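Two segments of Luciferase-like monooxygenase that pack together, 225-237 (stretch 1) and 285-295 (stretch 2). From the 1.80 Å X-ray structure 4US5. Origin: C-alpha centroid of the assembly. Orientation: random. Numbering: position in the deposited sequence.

Stretch 1, residues 225-237: VVVCCAETDAEAQ
Stretch 2 285-295: RYVVGSPDRVR

Parallel strands that each run into a helix can join twice, first through the backbone and then where the chains turn, and this luciferase-like monooxygenase shows how side-chain conformation serves the second join. Strand 225-229 lies beside strand 286-289, their N-to-C directions 14° apart and their axes 4.7 Å apart at closest approach. The register pairs Val227 with Val287 and Cys228 with Val288, CA to CA 4.7 Å in both pairs, then Cys229 with Gly289 at 5.2 Å. Hydrogen bonds alternate as parallel pairing requires: Val287 N to Val226 O (2.9 Å), Cys228 N to Val287 O (2.8 Å), Gly289 N to Cys228 O (3.1 Å) and Ala230 N to Gly289 O (3.2 Å). A water bridges the stretches, donating to Val226 O (3.0 Å) and Arg285 O (2.7 Å).

The extended phi/psi values, such as -131/137 at Val227 and -96/122 at Val287, send successive side chains to opposite faces. On the face of Val227 and Cys229, helix 291-295 runs back at 161° to the first strand, its axis 8.9 Å away at closest approach. With chi1 t, Cys229 places SG against Val294 CG2 (3.9 Å) and Pro291 CG (4.1 Å); Val294, chi1 m, points toward the first stretch. On the other face, Val226 (t) sets CB 3.5 Å from CD1 of Tyr286 (m), and Cys228 CB lies 4.2 Å from Val288 CG2, both residues t. Ala236 CB packs 3.8 Å from Val288 CG1, its small side chain also fitting 3.5 Å from Gly289 O. The valines and cysteines of the first strand, with Val287 and Val294, are buried, as suits apolar side chains; Asp233 and Arg293 are more exposed.

Asp233 is the polar centre. Its CA-to-CB bond points sideways, but chi1 -72° (m) and chi2 -40° bring the carboxylate to the second stretch. OD1 accepts from Ser290 N (2.9 Å) and Arg293 NE (2.8 Å), while OD2 accepts from Arg293 NH2 (2.9 Å), a two-pronged salt bridge in which OD1 lies near the guanidinium plane. Arg293 presents this edge through chi values of 180° (t), -170° (t), -61° (m) and -76°. Gly289 suits its place: at phi/psi 151/-167 a CB would jam against the preceding carbonyl, clash with Arg293 CD and crowd Asp233 OD1.

Both helices open with a hydroxyl cap in the p rotamer. Thr232 OG1 (chi1 61°) accepts from Glu235 N at 3.1 Å, and Ser290 OG (chi1 68°) from Arg293 N at 3.3 Å. Ser290 OG also donates a weak bond to Asp233 OD1 (3.5 Å). Altogether the contact buries 735 Å², both sides summed.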

# COMPACT_ATOMS: atom_id res chain seq x y z
N VAL B 225 -7.50 -16.10 17.90
CA VAL B 225 -7.38 -16.20 19.34
C VAL B 225 -6.22 -15.34 19.80
O VAL B 225 -5.19 -15.29 19.15
CB VAL B 225 -7.11 -17.66 19.80
CG1 VAL B 225 -8.38 -18.49 19.74
CG2 VAL B 225 -5.99 -18.31 19.00
N VAL B 226 -6.40 -14.69 20.95
CA VAL B 226 -5.30 -14.13 21.68
C VAL B 226 -4.65 -15.22 22.52
O VAL B 226 -5.33 -16.02 23.23
CB VAL B 226 -5.76 -12.99 22.59
CG1 VAL B 226 -4.71 -12.63 23.61
CG2 VAL B 226 -6.12 -11.79 21.78
N VAL B 227 -3.33 -15.30 22.42
CA VAL B 227 -2.58 -16.24 23.22
C VAL B 227 -1.42 -15.53 23.87
O VAL B 227 -0.74 -14.72 23.23
CB VAL B 227 -2.03 -17.39 22.37
CG1 VAL B 227 -1.27 -18.40 23.23
CG2 VAL B 227 -3.14 -18.06 21.58
N CYS B 228 -1.20 -15.84 25.14
CA CYS B 228 -0.06 -15.36 25.88
C CYS B 228 0.65 -16.56 26.50
O CYS B 228 0.19 -17.11 27.52
CB CYS B 228 -0.54 -14.37 26.95
SG CYS B 228 0.77 -13.62 27.91
N CYS B 229 1.70 -17.02 25.83
CA CYS B 229 2.40 -18.25 26.20
C CYS B 229 3.82 -17.93 26.72
O CYS B 229 4.52 -17.05 26.18
CB CYS B 229 2.46 -19.20 25.02
SG CYS B 229 3.26 -20.77 25.37
N ALA B 230 4.22 -18.60 27.80
CA ALA B 230 5.60 -18.48 28.31
C ALA B 230 5.97 -19.84 28.88
O ALA B 230 5.15 -20.74 28.89
CB ALA B 230 5.70 -17.43 29.37
N GLU B 231 7.23 -19.99 29.28
CA GLU B 231 7.74 -21.32 29.62
C GLU B 231 6.96 -21.95 30.77
O GLU B 231 6.80 -23.14 30.80
CB GLU B 231 9.23 -21.26 29.91
CG GLU B 231 9.88 -22.63 29.99
CD GLU B 231 10.02 -23.33 28.62
OE1 GLU B 231 10.91 -22.90 27.84
OE2 GLU B 231 9.26 -24.31 28.32
N THR B 232 6.49 -21.12 31.70
CA THR B 232 5.75 -21.61 32.90
C THR B 232 4.48 -20.80 33.04
O THR B 232 4.41 -19.68 32.52
CB THR B 232 6.58 -21.41 34.19
OG1 THR B 232 6.84 -20.02 34.38
CG2 THR B 232 7.91 -22.17 34.15
N ASP B 233 3.49 -21.35 33.74
CA ASP B 233 2.25 -20.65 34.00
C ASP B 233 2.50 -19.32 34.71
O ASP B 233 1.84 -18.34 34.41
CB ASP B 233 1.26 -21.52 34.83
CG ASP B 233 0.63 -22.72 34.01
OD1 ASP B 233 0.26 -22.56 32.81
OD2 ASP B 233 0.46 -23.83 34.61
N ALA B 234 3.45 -19.29 35.64
CA ALA B 234 3.73 -18.07 36.39
C ALA B 234 4.28 -16.98 35.45
O ALA B 234 3.93 -15.82 35.59
CB ALA B 234 4.73 -18.32 37.51
N GLU B 235 5.21 -17.34 34.59
CA GLU B 235 5.78 -16.36 33.67
C GLU B 235 4.67 -15.89 32.67
O GLU B 235 4.57 -14.72 32.35
CB GLU B 235 6.98 -16.91 32.93
CG GLU B 235 7.67 -15.87 32.02
CD GLU B 235 8.11 -14.57 32.73
OE1 GLU B 235 8.37 -14.55 33.95
OE2 GLU B 235 8.27 -13.56 32.02
N ALA B 236 3.84 -16.82 32.23
CA ALA B 236 2.72 -16.46 31.33
C ALA B 236 1.82 -15.45 32.01
O ALA B 236 1.36 -14.49 31.37
CB ALA B 236 1.92 -17.67 30.92
N GLN B 237 1.52 -15.66 33.31
CA GLN B 237 0.62 -14.73 34.01
C GLN B 237 1.22 -13.35 34.13
O GLN B 237 0.52 -12.35 34.02
CB GLN B 237 0.26 -15.24 35.42
CG GLN B 237 -0.74 -16.40 35.40
CD GLN B 237 -2.06 -16.01 34.77
OE1 GLN B 237 -2.60 -14.93 35.02
NE2 GLN B 237 -2.59 -16.88 33.96
N ARG B 285 -11.57 -15.91 27.15
CA ARG B 285 -11.47 -14.94 26.08
C ARG B 285 -10.03 -14.89 25.52
O ARG B 285 -9.81 -14.87 24.29
CB ARG B 285 -11.85 -13.55 26.56
CG ARG B 285 -11.83 -12.52 25.43
CD ARG B 285 -11.91 -11.11 25.93
NE ARG B 285 -13.25 -10.80 26.43
CZ ARG B 285 -14.26 -10.43 25.66
NH1 ARG B 285 -14.13 -10.34 24.36
NH2 ARG B 285 -15.43 -10.18 26.20
N TYR B 286 -9.07 -14.83 26.43
CA TYR B 286 -7.66 -14.82 26.10
C TYR B 286 -7.03 -16.06 26.72
O TYR B 286 -7.25 -16.38 27.90
CB TYR B 286 -7.00 -13.57 26.69
CG TYR B 286 -7.62 -12.26 26.27
CD1 TYR B 286 -8.15 -12.08 25.00
CD2 TYR B 286 -7.65 -11.18 27.14
CE1 TYR B 286 -8.68 -10.87 24.62
CE2 TYR B 286 -8.18 -9.95 26.76
CZ TYR B 286 -8.71 -9.81 25.52
OH TYR B 286 -9.24 -8.62 25.12
N VAL B 287 -6.24 -16.77 25.92
CA VAL B 287 -5.67 -18.04 26.33
C VAL B 287 -4.27 -17.84 26.84
O VAL B 287 -3.39 -17.37 26.09
CB VAL B 287 -5.69 -19.03 25.17
CG1 VAL B 287 -5.00 -20.34 25.53
CG2 VAL B 287 -7.13 -19.28 24.75
N VAL B 288 -4.03 -18.24 28.09
CA VAL B 288 -2.79 -17.91 28.79
C VAL B 288 -2.22 -19.15 29.45
O VAL B 288 -2.99 -19.95 30.04
CB VAL B 288 -3.03 -16.87 29.90
CG1 VAL B 288 -1.71 -16.51 30.60
CG2 VAL B 288 -3.70 -15.64 29.34
N GLY B 289 -0.91 -19.31 29.41
CA GLY B 289 -0.24 -20.35 30.19
C GLY B 289 1.04 -20.88 29.62
O GLY B 289 1.61 -20.34 28.65
N SER B 290 1.48 -22.00 30.21
CA SER B 290 2.60 -22.77 29.72
C SER B 290 2.29 -23.36 28.36
O SER B 290 1.12 -23.40 27.95
CB SER B 290 2.90 -23.91 30.71
OG SER B 290 1.83 -24.82 30.68
N PRO B 291 3.32 -23.82 27.62
CA PRO B 291 3.07 -24.41 26.34
C PRO B 291 2.07 -25.56 26.37
O PRO B 291 1.15 -25.60 25.54
CB PRO B 291 4.46 -24.92 25.90
CG PRO B 291 5.41 -24.06 26.62
CD PRO B 291 4.77 -23.81 27.95
N ASP B 292 2.23 -26.48 27.31
CA ASP B 292 1.28 -27.61 27.42
C ASP B 292 -0.12 -27.13 27.70
O ASP B 292 -1.07 -27.62 27.10
CB ASP B 292 1.71 -28.59 28.52
CG ASP B 292 2.85 -29.49 28.09
OD1 ASP B 292 3.28 -29.43 26.90
OD2 ASP B 292 3.36 -30.21 28.97
N ARG B 293 -0.28 -26.18 28.59
CA ARG B 293 -1.62 -25.72 28.97
C ARG B 293 -2.31 -25.04 27.78
O ARG B 293 -3.46 -25.33 27.48
CB ARG B 293 -1.59 -24.75 30.16
CG ARG B 293 -2.98 -24.26 30.56
CD ARG B 293 -3.00 -23.13 31.58
NE ARG B 293 -2.38 -23.54 32.81
CZ ARG B 293 -2.96 -24.34 33.72
NH1 ARG B 293 -4.19 -24.81 33.54
NH2 ARG B 293 -2.28 -24.66 34.83
N VAL B 294 -1.59 -24.13 27.12
CA VAL B 294 -2.20 -23.43 25.98
C VAL B 294 -2.46 -24.40 24.84
O VAL B 294 -3.49 -24.34 24.22
CB VAL B 294 -1.46 -22.13 25.54
CG1 VAL B 294 -1.15 -21.26 26.76
CG2 VAL B 294 -0.20 -22.45 24.80
N ARG B 295 -1.55 -25.36 24.61
CA ARG B 295 -1.73 -26.35 23.54
C ARG B 295 -3.02 -27.13 23.77
O ARG B 295 -3.87 -27.27 22.87
CB ARG B 295 -0.53 -27.30 23.48
CG ARG B 295 -0.68 -28.42 22.46
CD ARG B 295 0.25 -29.60 22.78
NE ARG B 295 -0.12 -30.21 24.05
CZ ARG B 295 0.66 -30.96 24.82
NH1 ARG B 295 1.92 -31.22 24.47
NH2 ARG B 295 0.19 -31.47 25.95
O HOH W 1 -8.24 -16.19 22.56